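Local coordinates for protein peptidase S15/CocE/NonD (Thaumarchaeota archaeon SCGC AB-539-E09, PDB 4PF1) that probably acts as a serine aminopeptidase of the alpha/beta hydrolase fold, removing residues from the amino-terminal end of peptides, at residues Leu236-Gly239 and Ala243-Ala246; Thr590-Pro593 and Ala598-Glu601; Ile51-Gly56 and Lys146-Ser151; Lys276-His281 and Pro303-Val308. All coordinates share one frame; numbering follows the deposited sequence.

In the fold
Contacts 1 and 2 are close neighbours, their centres 14 Å apart and their nearest atoms about 6 Å apart, although one belongs to the S15 peptidase region and the other to the C-terminal non-catalytic region. Asn-240, in the turn of contact 1, joins them by a hydrogen bond to Ala-598 of contact 2. Contact 3 is remote from both, its centre 59 Å from that of contact 2 on the opposite side of the chain's centre. Contact 4 lies deeper, 16 Å from the chain's centre and 34 Å from contact 3 between centres. Its leucines pack on helix 162-169, which follows Ser-161, the probable nucleophile of a triad with Asp-295 and His-328.

Contact 1 of 4, residues Leu236-Gly239 and Ala243-Ala246; sequences LRAG and AMAA
A small apolar contact at the corner between two consecutive short helices brings Ala-238, in the last turn of helix 231-238, against Ala-243 and Met-244 of helix 241-247. The methyl of Ala-238 carries it: CB points toward the second helix and lies 4.0 Å from Met-244 SD. Met-244 has CG anti to its own N (chi1 -168°) and then bends at chi2, which turns the sulfur back alongside that methyl. Next to it, Ala-243 CB sits 3.3 Å from Ala-238 O, a close van der Waals approach of a methyl to a carbonyl oxygen. No hydrogen bond crosses between the two segments. Gly-239 is the first residue past the helix, with a positive phi of 90°; a beta-carbon there would press against the carbonyl oxygen of Ala-238. Asn-240 OD1 accepts the N-H of Ala-243, while Met-244 also packs on Leu-208 and Trp-224. Arg-237, facing elsewhere, forms salt bridges with Asp-233 and with Asp-513 of the second subunit. The whole is a pair of consecutive helices joined by a short glycine-containing turn, with alanine methyls at the point of closest approach.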
loop_
_atom_site.group_PDB
_atom_site.type_symbol
_atom_site.label_atom_id
_atom_site.label_comp_id
_atom_site.label_asym_id
_atom_site.label_seq_id
_atom_site.Cartn_x
_atom_site.Cartn_y
_atom_site.Cartn_z
ATOM N N LEU A 236 4.619 28.744 -13.498
ATOM C CA LEU A 236 5.859 29.313 -14.051
ATOM C C LEU A 236 5.649 29.804 -15.492
ATOM O O LEU A 236 6.141 30.879 -15.845
ATOM C CB LEU A 236 7.015 28.292 -13.988
ATOM C CG LEU A 236 8.432 28.802 -14.348
ATOM C CD1 LEU A 236 8.874 29.945 -13.429
ATOM C CD2 LEU A 236 9.450 27.664 -14.294
ATOM N N ARG A 237 4.895 29.030 -16.310
ATOM C CA ARG A 237 4.587 29.383 -17.704
ATOM C C ARG A 237 3.697 30.625 -17.777
ATOM O O ARG A 237 3.829 31.409 -18.716
ATOM C CB ARG A 237 3.920 28.213 -18.439
ATOM C CG ARG A 237 4.893 27.104 -18.821
ATOM C CD ARG A 237 4.204 26.040 -19.645
ATOM N NE ARG A 237 4.804 24.719 -19.457
ATOM C CZ ARG A 237 4.315 23.598 -19.979
ATOM N NH1 ARG A 237 3.217 23.629 -20.727
ATOM N NH2 ARG A 237 4.918 22.438 -19.758
ATOM N N ALA A 238 2.812 30.819 -16.772
ATOM C CA ALA A 238 1.938 31.995 -16.683
ATOM C C ALA A 238 2.761 33.260 -16.376
ATOM O O ALA A 238 2.406 34.346 -16.831
ATOM C CB ALA A 238 0.874 31.784 -15.618
ATOM N N GLY A 239 3.868 33.090 -15.648
ATOM C CA GLY A 239 4.784 34.174 -15.309
ATOM C C GLY A 239 4.443 34.864 -14.007
ATOM O O GLY A 239 5.275 34.929 -13.099
ATOM N N ALA A 243 -1.654 36.867 -14.778
ATOM C CA ALA A 243 -1.848 36.144 -16.040
ATOM C C ALA A 243 -2.517 34.789 -15.803
ATOM O O ALA A 243 -3.194 34.286 -16.695
ATOM C CB ALA A 243 -0.524 35.960 -16.759
ATOM N N MET A 244 -2.334 34.200 -14.601
ATOM C CA MET A 244 -2.982 32.938 -14.249
ATOM C C MET A 244 -4.477 33.178 -14.016
ATOM O O MET A 244 -5.305 32.390 -14.474
ATOM C CB MET A 244 -2.326 32.295 -13.015
ATOM C CG MET A 244 -2.755 30.851 -12.786
ATOM S SD MET A 244 -2.049 29.688 -13.983
ATOM C CE MET A 244 -2.746 28.186 -13.403
ATOM N N ALA A 245 -4.818 34.292 -13.332
ATOM C CA ALA A 245 -6.201 34.678 -13.057
ATOM C C ALA A 245 -6.920 35.096 -14.349
ATOM O O ALA A 245 -8.080 34.734 -14.544
ATOM C CB ALA A 245 -6.237 35.806 -12.041
ATOM N N ALA A 246 -6.214 35.817 -15.245
ATOM C CA ALA A 246 -6.757 36.250 -16.536
ATOM C C ALA A 246 -6.978 35.060 -17.478
ATOM O O ALA A 246 -7.924 35.088 -18.262
ATOM C CB ALA A 246 -5.833 37.267 -17.187
#

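Contact 2 of 4, residues Thr590-Pro593 and Ala598-Glu601; sequences TFVP and APPE
Val-592 meets Ala-598 and Pro-599 through both of its methyls, and a single torsion sets them out: chi1 of -65° places CG1 anti to the carbonyl carbon and leaves CG2 between the backbone N and the carbonyl carbon. From there CG2 reaches the methyl of Ala-598, with 3.9 Å between Val-592 CG2 and Ala-598 CB. The other branch goes to the proline ring, Val-592 CG1 standing 4.2 Å from Pro-599 CD. The valine thus straddles the Ala-Pro step, one methyl for each residue. Its backbone is extended, with CB directed toward the other segment, and the two chains come nearest at Val-592 and Ala-598, whose CA atoms are 6.3 Å apart. Val-592 and Ala-598 are buried, whereas Pro-599 is exposed.

Both segments belong to the long connection between strands 571-577 and 606-625. Thr-590 OG1 hydrogen-bonds to Ser-602 O, tying the start of the first segment to the residue just beyond the second. Outside the pair, Val-592 O accepts from Arg-536 NH1 and Ala-598 O from Asn-240 ND2, while Tyr-603 packs on the Ala-598 methyl.

Between the segments themselves there is no hydrogen bond and no charge pair. The direct contact of valine with alanine and proline is purely van der Waals, and the carbonyls of Val-592 and Ala-598 find their polar partners outside the pair. This implies non-directional packing between the segments, with direction supplied by the hydrogen bonds to Ser-602, Arg-536 and Asn-240.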
loop_
_atom_site.group_PDB
_atom_site.type_symbol
_atom_site.label_atom_id
_atom_site.label_comp_id
_atom_site.label_asym_id
_atom_site.label_seq_id
_atom_site.Cartn_x
_atom_site.Cartn_y
_atom_site.Cartn_z
ATOM N N THR A 590 13.588 42.639 -9.082
ATOM C CA THR A 590 13.682 44.036 -9.512
ATOM C C THR A 590 12.386 44.666 -9.037
ATOM O O THR A 590 11.351 43.992 -9.070
ATOM C CB THR A 590 13.939 44.214 -11.031
ATOM O OG1 THR A 590 12.787 43.835 -11.780
ATOM C CG2 THR A 590 15.184 43.488 -11.525
ATOM N N PHE A 591 12.427 45.907 -8.530
ATOM C CA PHE A 591 11.222 46.545 -7.997
ATOM C C PHE A 591 10.216 46.916 -9.094
ATOM O O PHE A 591 10.557 47.622 -10.047
ATOM C CB PHE A 591 11.562 47.782 -7.149
ATOM C CG PHE A 591 10.362 48.378 -6.442
ATOM C CD1 PHE A 591 9.867 47.807 -5.275
ATOM C CD2 PHE A 591 9.714 49.494 -6.958
ATOM C CE1 PHE A 591 8.753 48.350 -4.628
ATOM C CE2 PHE A 591 8.595 50.033 -6.314
ATOM C CZ PHE A 591 8.123 49.459 -5.153
ATOM N N VAL A 592 8.965 46.445 -8.923
ATOM C CA VAL A 592 7.817 46.738 -9.792
ATOM C C VAL A 592 6.672 47.297 -8.909
ATOM O O VAL A 592 6.635 46.975 -7.718
ATOM C CB VAL A 592 7.353 45.512 -10.644
ATOM C CG1 VAL A 592 8.423 45.091 -11.642
ATOM C CG2 VAL A 592 6.921 44.333 -9.769
ATOM N N PRO A 593 5.742 48.136 -9.437
ATOM C CA PRO A 593 4.666 48.665 -8.574
ATOM C C PRO A 593 3.762 47.562 -8.002
ATOM O O PRO A 593 3.364 47.639 -6.836
ATOM C CB PRO A 593 3.887 49.603 -9.507
ATOM C CG PRO A 593 4.831 49.916 -10.617
ATOM C CD PRO A 593 5.633 48.672 -10.809
ATOM N N ALA A 598 3.702 41.807 -12.782
ATOM C CA ALA A 598 5.113 42.055 -13.105
ATOM C C ALA A 598 5.455 41.565 -14.535
ATOM O O ALA A 598 5.133 40.426 -14.884
ATOM C CB ALA A 598 6.011 41.376 -12.086
ATOM N N PRO A 599 6.047 42.434 -15.396
ATOM C CA PRO A 599 6.346 42.005 -16.778
ATOM C C PRO A 599 7.493 40.980 -16.836
ATOM O O PRO A 599 8.293 40.929 -15.905
ATOM C CB PRO A 599 6.707 43.316 -17.486
ATOM C CG PRO A 599 7.195 44.208 -16.412
ATOM C CD PRO A 599 6.466 43.832 -15.154
ATOM N N PRO A 600 7.597 40.144 -17.906
ATOM C CA PRO A 600 8.668 39.123 -17.941
ATOM C C PRO A 600 10.096 39.686 -17.843
ATOM O O PRO A 600 10.958 39.024 -17.264
ATOM C CB PRO A 600 8.448 38.412 -19.285
ATOM C CG PRO A 600 7.580 39.331 -20.084
ATOM C CD PRO A 600 6.715 40.032 -19.086
ATOM N N GLU A 601 10.336 40.912 -18.365
ATOM C CA GLU A 601 11.665 41.559 -18.348
ATOM C C GLU A 601 12.135 41.895 -16.920
ATOM O O GLU A 601 13.337 42.060 -16.699
ATOM C CB GLU A 601 11.684 42.850 -19.204
ATOM C CG GLU A 601 10.830 42.812 -20.460
ATOM C CD GLU A 601 9.425 43.346 -20.266
ATOM O OE1 GLU A 601 9.271 44.576 -20.084
ATOM O OE2 GLU A 601 8.475 42.534 -20.302
#

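Contact 3 of 4, residues Ile51-Gly56 and Lys146-Ser151; sequences ILIPKG and KNIPES
Apolar contact comes first: Ile-51 and Ile-148 reach toward each other tip to tip, with 4.0 Å between Ile-51 CD1 and Ile-148 CD1. Two residues along the strand Ile-53 joins them more loosely, its CD1 lying 4.4 Å from Ile-148 CG2. All three isoleucines are buried.

A mixed contact follows at Glu-150, whose side chain crosses that of Ile-53 at about a right angle. CG lies beside the backbone N (chi1 -65°) and the chain bends at chi2, laying its methylenes over the isoleucine: Glu-150 CG is 3.9 Å from Ile-53 CG2. The carboxylate oxygen Glu-150 OE1 touches both branches, 3.9 Å from Ile-53 CD1 and hardly farther from CG2. A serine here would keep the CB contact with Ile-53 CG2, but is likely to leave CD1 without the carboxylate it meets and to open a gap beside the strand.

Hydrogen bonding shapes the second segment from within. Ile-148 to Ser-151 form a type I beta turn, and Ser-151 OG donates to Ile-148 O over 3.0 Å. The hydroxyl comes in fairly straight on the carbonyl, at 154° about the oxygen, and somewhat out of its plane.

The turn leaves helix 133-147 and leads to strand 154-160. Strand 46-54 runs between 32-40 and 100-105 in the central sheet; Ile-100 of the latter touches Ile-51, Ile-53 and Ile-148, and Trp-143 of the helix covers Ile-51 and Ile-148.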
loop_
_atom_site.group_PDB
_atom_site.type_symbol
_atom_site.label_atom_id
_atom_site.label_comp_id
_atom_site.label_asym_id
_atom_site.label_seq_id
_atom_site.Cartn_x
_atom_site.Cartn_y
_atom_site.Cartn_z
ATOM N N ILE A 51 -30.872 21.825 10.992
ATOM C CA ILE A 51 -30.968 21.531 12.422
ATOM C C ILE A 51 -31.092 20.012 12.645
ATOM O O ILE A 51 -32.044 19.386 12.167
ATOM C CB ILE A 51 -32.156 22.313 13.058
ATOM C CG1 ILE A 51 -32.079 23.824 12.723
ATOM C CG2 ILE A 51 -32.222 22.088 14.575
ATOM C CD1 ILE A 51 -33.432 24.495 12.468
ATOM N N LEU A 52 -30.124 19.431 13.367
ATOM C CA LEU A 52 -30.110 17.999 13.666
ATOM C C LEU A 52 -30.457 17.778 15.136
ATOM O O LEU A 52 -29.683 18.145 16.024
ATOM C CB LEU A 52 -28.746 17.363 13.311
ATOM C CG LEU A 52 -28.176 17.681 11.916
ATOM C CD1 LEU A 52 -26.758 17.191 11.793
ATOM C CD2 LEU A 52 -29.038 17.084 10.802
ATOM N N ILE A 53 -31.647 17.229 15.391
ATOM C CA ILE A 53 -32.119 16.997 16.751
ATOM C C ILE A 53 -32.087 15.499 17.061
ATOM O O ILE A 53 -32.752 14.725 16.373
ATOM C CB ILE A 53 -33.543 17.594 16.983
ATOM C CG1 ILE A 53 -33.688 19.001 16.353
ATOM C CG2 ILE A 53 -33.888 17.605 18.483
ATOM C CD1 ILE A 53 -35.103 19.375 15.942
ATOM N N PRO A 54 -31.333 15.065 18.098
ATOM C CA PRO A 54 -31.339 13.634 18.452
ATOM C C PRO A 54 -32.732 13.207 18.915
ATOM O O PRO A 54 -33.400 13.970 19.607
ATOM C CB PRO A 54 -30.302 13.538 19.585
ATOM C CG PRO A 54 -29.538 14.824 19.538
ATOM C CD PRO A 54 -30.485 15.844 19.018
ATOM N N LYS A 55 -33.198 12.025 18.487
ATOM C CA LYS A 55 -34.544 11.563 18.843
ATOM C C LYS A 55 -34.672 11.260 20.345
ATOM O O LYS A 55 -33.787 10.636 20.933
ATOM C CB LYS A 55 -34.947 10.338 18.009
ATOM C CG LYS A 55 -35.429 10.697 16.608
ATOM C CD LYS A 55 -36.409 9.668 16.070
ATOM C CE LYS A 55 -37.006 10.086 14.748
ATOM N NZ LYS A 55 -36.175 9.652 13.597
ATOM N N GLY A 56 -35.764 11.744 20.941
ATOM C CA GLY A 56 -36.090 11.535 22.350
ATOM C C GLY A 56 -35.476 12.523 23.328
ATOM O O GLY A 56 -35.840 12.528 24.508
ATOM N N LYS A 146 -36.065 30.134 20.121
ATOM C CA LYS A 146 -37.511 30.381 20.157
ATOM C C LYS A 146 -38.314 29.295 19.433
ATOM O O LYS A 146 -39.480 29.089 19.771
ATOM C CB LYS A 146 -37.846 31.747 19.528
ATOM C CG LYS A 146 -37.662 32.938 20.459
ATOM C CD LYS A 146 -37.862 34.247 19.702
ATOM C CE LYS A 146 -37.996 35.442 20.615
ATOM N NZ LYS A 146 -36.678 35.930 21.094
ATOM N N ASN A 147 -37.722 28.628 18.419
ATOM C CA ASN A 147 -38.470 27.667 17.601
ATOM C C ASN A 147 -38.048 26.200 17.773
ATOM O O ASN A 147 -38.720 25.320 17.227
ATOM C CB ASN A 147 -38.413 28.063 16.131
ATOM C CG ASN A 147 -39.104 29.373 15.866
ATOM O OD1 ASN A 147 -40.313 29.427 15.634
ATOM N ND2 ASN A 147 -38.364 30.468 15.974
ATOM N N ILE A 148 -36.973 25.922 18.536
ATOM C CA ILE A 148 -36.569 24.536 18.802
ATOM C C ILE A 148 -36.913 24.224 20.268
ATOM O O ILE A 148 -36.228 24.706 21.177
ATOM C CB ILE A 148 -35.077 24.241 18.439
ATOM C CG1 ILE A 148 -34.726 24.667 16.977
ATOM C CG2 ILE A 148 -34.709 22.775 18.712
ATOM C CD1 ILE A 148 -35.626 24.057 15.798
ATOM N N PRO A 149 -38.021 23.480 20.516
ATOM C CA PRO A 149 -38.456 23.248 21.908
ATOM C C PRO A 149 -37.586 22.266 22.698
ATOM O O PRO A 149 -37.635 22.276 23.930
ATOM C CB PRO A 149 -39.874 22.701 21.744
ATOM C CG PRO A 149 -39.892 22.080 20.398
ATOM C CD PRO A 149 -38.970 22.893 19.545
ATOM N N GLU A 150 -36.804 21.423 22.003
ATOM C CA GLU A 150 -35.937 20.423 22.637
ATOM C C GLU A 150 -34.684 21.063 23.263
ATOM O O GLU A 150 -33.958 20.389 23.996
ATOM C CB GLU A 150 -35.522 19.337 21.623
ATOM C CG GLU A 150 -36.672 18.480 21.106
ATOM C CD GLU A 150 -37.498 19.087 19.984
ATOM O OE1 GLU A 150 -36.992 19.995 19.286
ATOM O OE2 GLU A 150 -38.659 18.654 19.807
ATOM N N SER A 151 -34.431 22.353 22.979
ATOM C CA SER A 151 -33.248 23.043 23.491
ATOM C C SER A 151 -33.464 23.627 24.897
ATOM O O SER A 151 -34.602 23.856 25.306
ATOM C CB SER A 151 -32.802 24.141 22.527
ATOM O OG SER A 151 -33.614 25.301 22.595
#

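Contact 4 of 4, residues Lys276-His281 and Pro303-Val308; sequences KMLAQH and PKLYKV
Leu-278 and Leu-305 form the tight part of this helix-to-helix contact, with Leu-278 CD1 and Leu-305 CD2 3.7 Å apart. Both are buried, and their side chains cross obliquely. Leu-278 leaves its backbone toward the other helix and CD1 makes the touch, whereas Leu-305 starts off to the side and only its end swings in.

Beside them Ala-279 and Val-308 also bury surface in the interface, but without close contact: Ala-279 CB and Val-308 CB face each other at 4.6 Å. At the more open margin two partly exposed lysines approach, Lys-276 NZ standing 3.5 Å from Lys-304 NZ. In Lys-304 a chi1 of -171° swings CG clear of the backbone N, and further bends follow at chi2 and chi4, while Lys-276 starts away from the partner helix and turns in at its last torsion. Two like charges this close would be costly alone, but Lys-304 NZ also makes a salt bridge with Asp-275 and a hydrogen bond with Tyr-300 OH, and the aspartate probably offsets much of the repulsion. Lys-276 NZ has a weak hydrogen bond to Tyr-265 OH.

Helix 301-309 is the crossover of a beta-alpha-beta unit between the parallel neighbours 287-292 and 319-324, and Tyr-306 on it meets Phe-321 of the latter strand, their rings about 15° from parallel. Helix 274-279 packs against it through Leu-278, and Leu-168 of helix 162-169 packs on both Leu-278 and Leu-305.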
loop_
_atom_site.group_PDB
_atom_site.type_symbol
_atom_site.label_atom_id
_atom_site.label_comp_id
_atom_site.label_asym_id
_atom_site.label_seq_id
_atom_site.Cartn_x
_atom_site.Cartn_y
_atom_site.Cartn_z
ATOM N N LYS A 276 -6.890 42.534 15.764
ATOM C CA LYS A 276 -6.971 43.976 15.991
ATOM C C LYS A 276 -8.430 44.408 16.210
ATOM O O LYS A 276 -8.696 45.229 17.092
ATOM C CB LYS A 276 -6.329 44.742 14.823
ATOM C CG LYS A 276 -4.811 44.565 14.754
ATOM C CD LYS A 276 -4.227 45.072 13.439
ATOM C CE LYS A 276 -2.727 44.893 13.362
ATOM N NZ LYS A 276 -2.337 43.469 13.157
ATOM N N MET A 277 -9.375 43.802 15.452
ATOM C CA MET A 277 -10.814 44.073 15.555
ATOM C C MET A 277 -11.372 43.611 16.926
ATOM O O MET A 277 -11.993 44.415 17.623
ATOM C CB MET A 277 -11.573 43.394 14.392
ATOM C CG MET A 277 -13.026 43.835 14.256
ATOM S SD MET A 277 -14.165 42.865 15.285
ATOM C CE MET A 277 -14.369 41.412 14.264
ATOM N N LEU A 278 -11.145 42.329 17.309
ATOM C CA LEU A 278 -11.631 41.770 18.586
ATOM C C LEU A 278 -11.040 42.490 19.812
ATOM O O LEU A 278 -11.684 42.526 20.866
ATOM C CB LEU A 278 -11.340 40.261 18.681
ATOM C CG LEU A 278 -12.293 39.342 17.910
ATOM C CD1 LEU A 278 -11.618 38.044 17.551
ATOM C CD2 LEU A 278 -13.546 39.057 18.707
ATOM N N ALA A 279 -9.829 43.071 19.670
ATOM C CA ALA A 279 -9.165 43.816 20.743
ATOM C C ALA A 279 -9.905 45.119 21.052
ATOM O O ALA A 279 -9.887 45.570 22.194
ATOM C CB ALA A 279 -7.724 44.112 20.362
ATOM N N GLN A 280 -10.583 45.699 20.036
ATOM C CA GLN A 280 -11.350 46.947 20.155
ATOM C C GLN A 280 -12.810 46.700 20.611
ATOM O O GLN A 280 -13.580 47.656 20.743
ATOM C CB GLN A 280 -11.345 47.708 18.813
ATOM C CG GLN A 280 -9.983 48.274 18.418
ATOM C CD GLN A 280 -9.964 48.759 16.989
ATOM O OE1 GLN A 280 -10.293 48.027 16.047
ATOM N NE2 GLN A 280 -9.534 49.997 16.792
ATOM N N HIS A 281 -13.185 45.431 20.842
ATOM C CA HIS A 281 -14.539 45.067 21.270
ATOM C C HIS A 281 -14.528 44.380 22.645
ATOM O O HIS A 281 -13.523 43.763 23.001
ATOM C CB HIS A 281 -15.204 44.159 20.227
ATOM C CG HIS A 281 -15.682 44.896 19.019
ATOM N ND1 HIS A 281 -16.955 45.437 18.960
ATOM C CD2 HIS A 281 -15.029 45.186 17.869
ATOM C CE1 HIS A 281 -17.042 46.018 17.775
ATOM N NE2 HIS A 281 -15.905 45.895 17.085
ATOM N N PRO A 303 -2.367 31.793 17.673
ATOM C CA PRO A 303 -1.466 32.369 18.694
ATOM C C PRO A 303 -1.574 33.898 18.792
ATOM O O PRO A 303 -1.473 34.439 19.895
ATOM C CB PRO A 303 -0.074 31.930 18.242
ATOM C CG PRO A 303 -0.213 31.603 16.814
ATOM C CD PRO A 303 -1.603 31.135 16.590
ATOM N N LYS A 304 -1.819 34.593 17.652
ATOM C CA LYS A 304 -1.996 36.054 17.646
ATOM C C LYS A 304 -3.298 36.431 18.378
ATOM O O LYS A 304 -3.335 37.453 19.064
ATOM C CB LYS A 304 -1.983 36.615 16.207
ATOM C CG LYS A 304 -1.935 38.148 16.125
ATOM C CD LYS A 304 -0.509 38.701 16.205
ATOM C CE LYS A 304 -0.475 40.202 16.388
ATOM N NZ LYS A 304 -0.873 40.937 15.158
ATOM N N LEU A 305 -4.347 35.575 18.268
ATOM C CA LEU A 305 -5.624 35.772 18.965
ATOM C C LEU A 305 -5.423 35.733 20.469
ATOM O O LEU A 305 -5.870 36.644 21.158
ATOM C CB LEU A 305 -6.666 34.716 18.556
ATOM C CG LEU A 305 -7.507 35.007 17.326
ATOM C CD1 LEU A 305 -8.436 33.842 17.031
ATOM C CD2 LEU A 305 -8.314 36.298 17.489
ATOM N N TYR A 306 -4.724 34.689 20.982
ATOM C CA TYR A 306 -4.435 34.578 22.412
ATOM C C TYR A 306 -3.611 35.780 22.892
ATOM O O TYR A 306 -3.922 36.342 23.935
ATOM C CB TYR A 306 -3.712 33.250 22.749
ATOM C CG TYR A 306 -3.143 33.216 24.157
ATOM C CD1 TYR A 306 -3.967 33.008 25.260
ATOM C CD2 TYR A 306 -1.793 33.461 24.390
ATOM C CE1 TYR A 306 -3.455 33.000 26.556
ATOM C CE2 TYR A 306 -1.273 33.480 25.684
ATOM C CZ TYR A 306 -2.109 33.255 26.764
ATOM O OH TYR A 306 -1.593 33.266 28.038
ATOM N N LYS A 307 -2.575 36.178 22.118
ATOM C CA LYS A 307 -1.675 37.289 22.457
ATOM C C LYS A 307 -2.431 38.608 22.694
ATOM O O LYS A 307 -2.089 39.341 23.623
ATOM C CB LYS A 307 -0.608 37.478 21.361
ATOM C CG LYS A 307 0.494 38.483 21.733
ATOM C CD LYS A 307 1.633 38.543 20.702
ATOM C CE LYS A 307 1.312 39.367 19.471
ATOM N NZ LYS A 307 1.073 40.804 19.784
ATOM N N VAL A 308 -3.454 38.900 21.873
ATOM C CA VAL A 308 -4.204 40.157 21.980
ATOM C C VAL A 308 -5.384 40.053 22.981
ATOM O O VAL A 308 -5.761 41.067 23.571
ATOM C CB VAL A 308 -4.681 40.690 20.594
ATOM C CG1 VAL A 308 -3.513 40.831 19.621
ATOM C CG2 VAL A 308 -5.782 39.812 19.996
#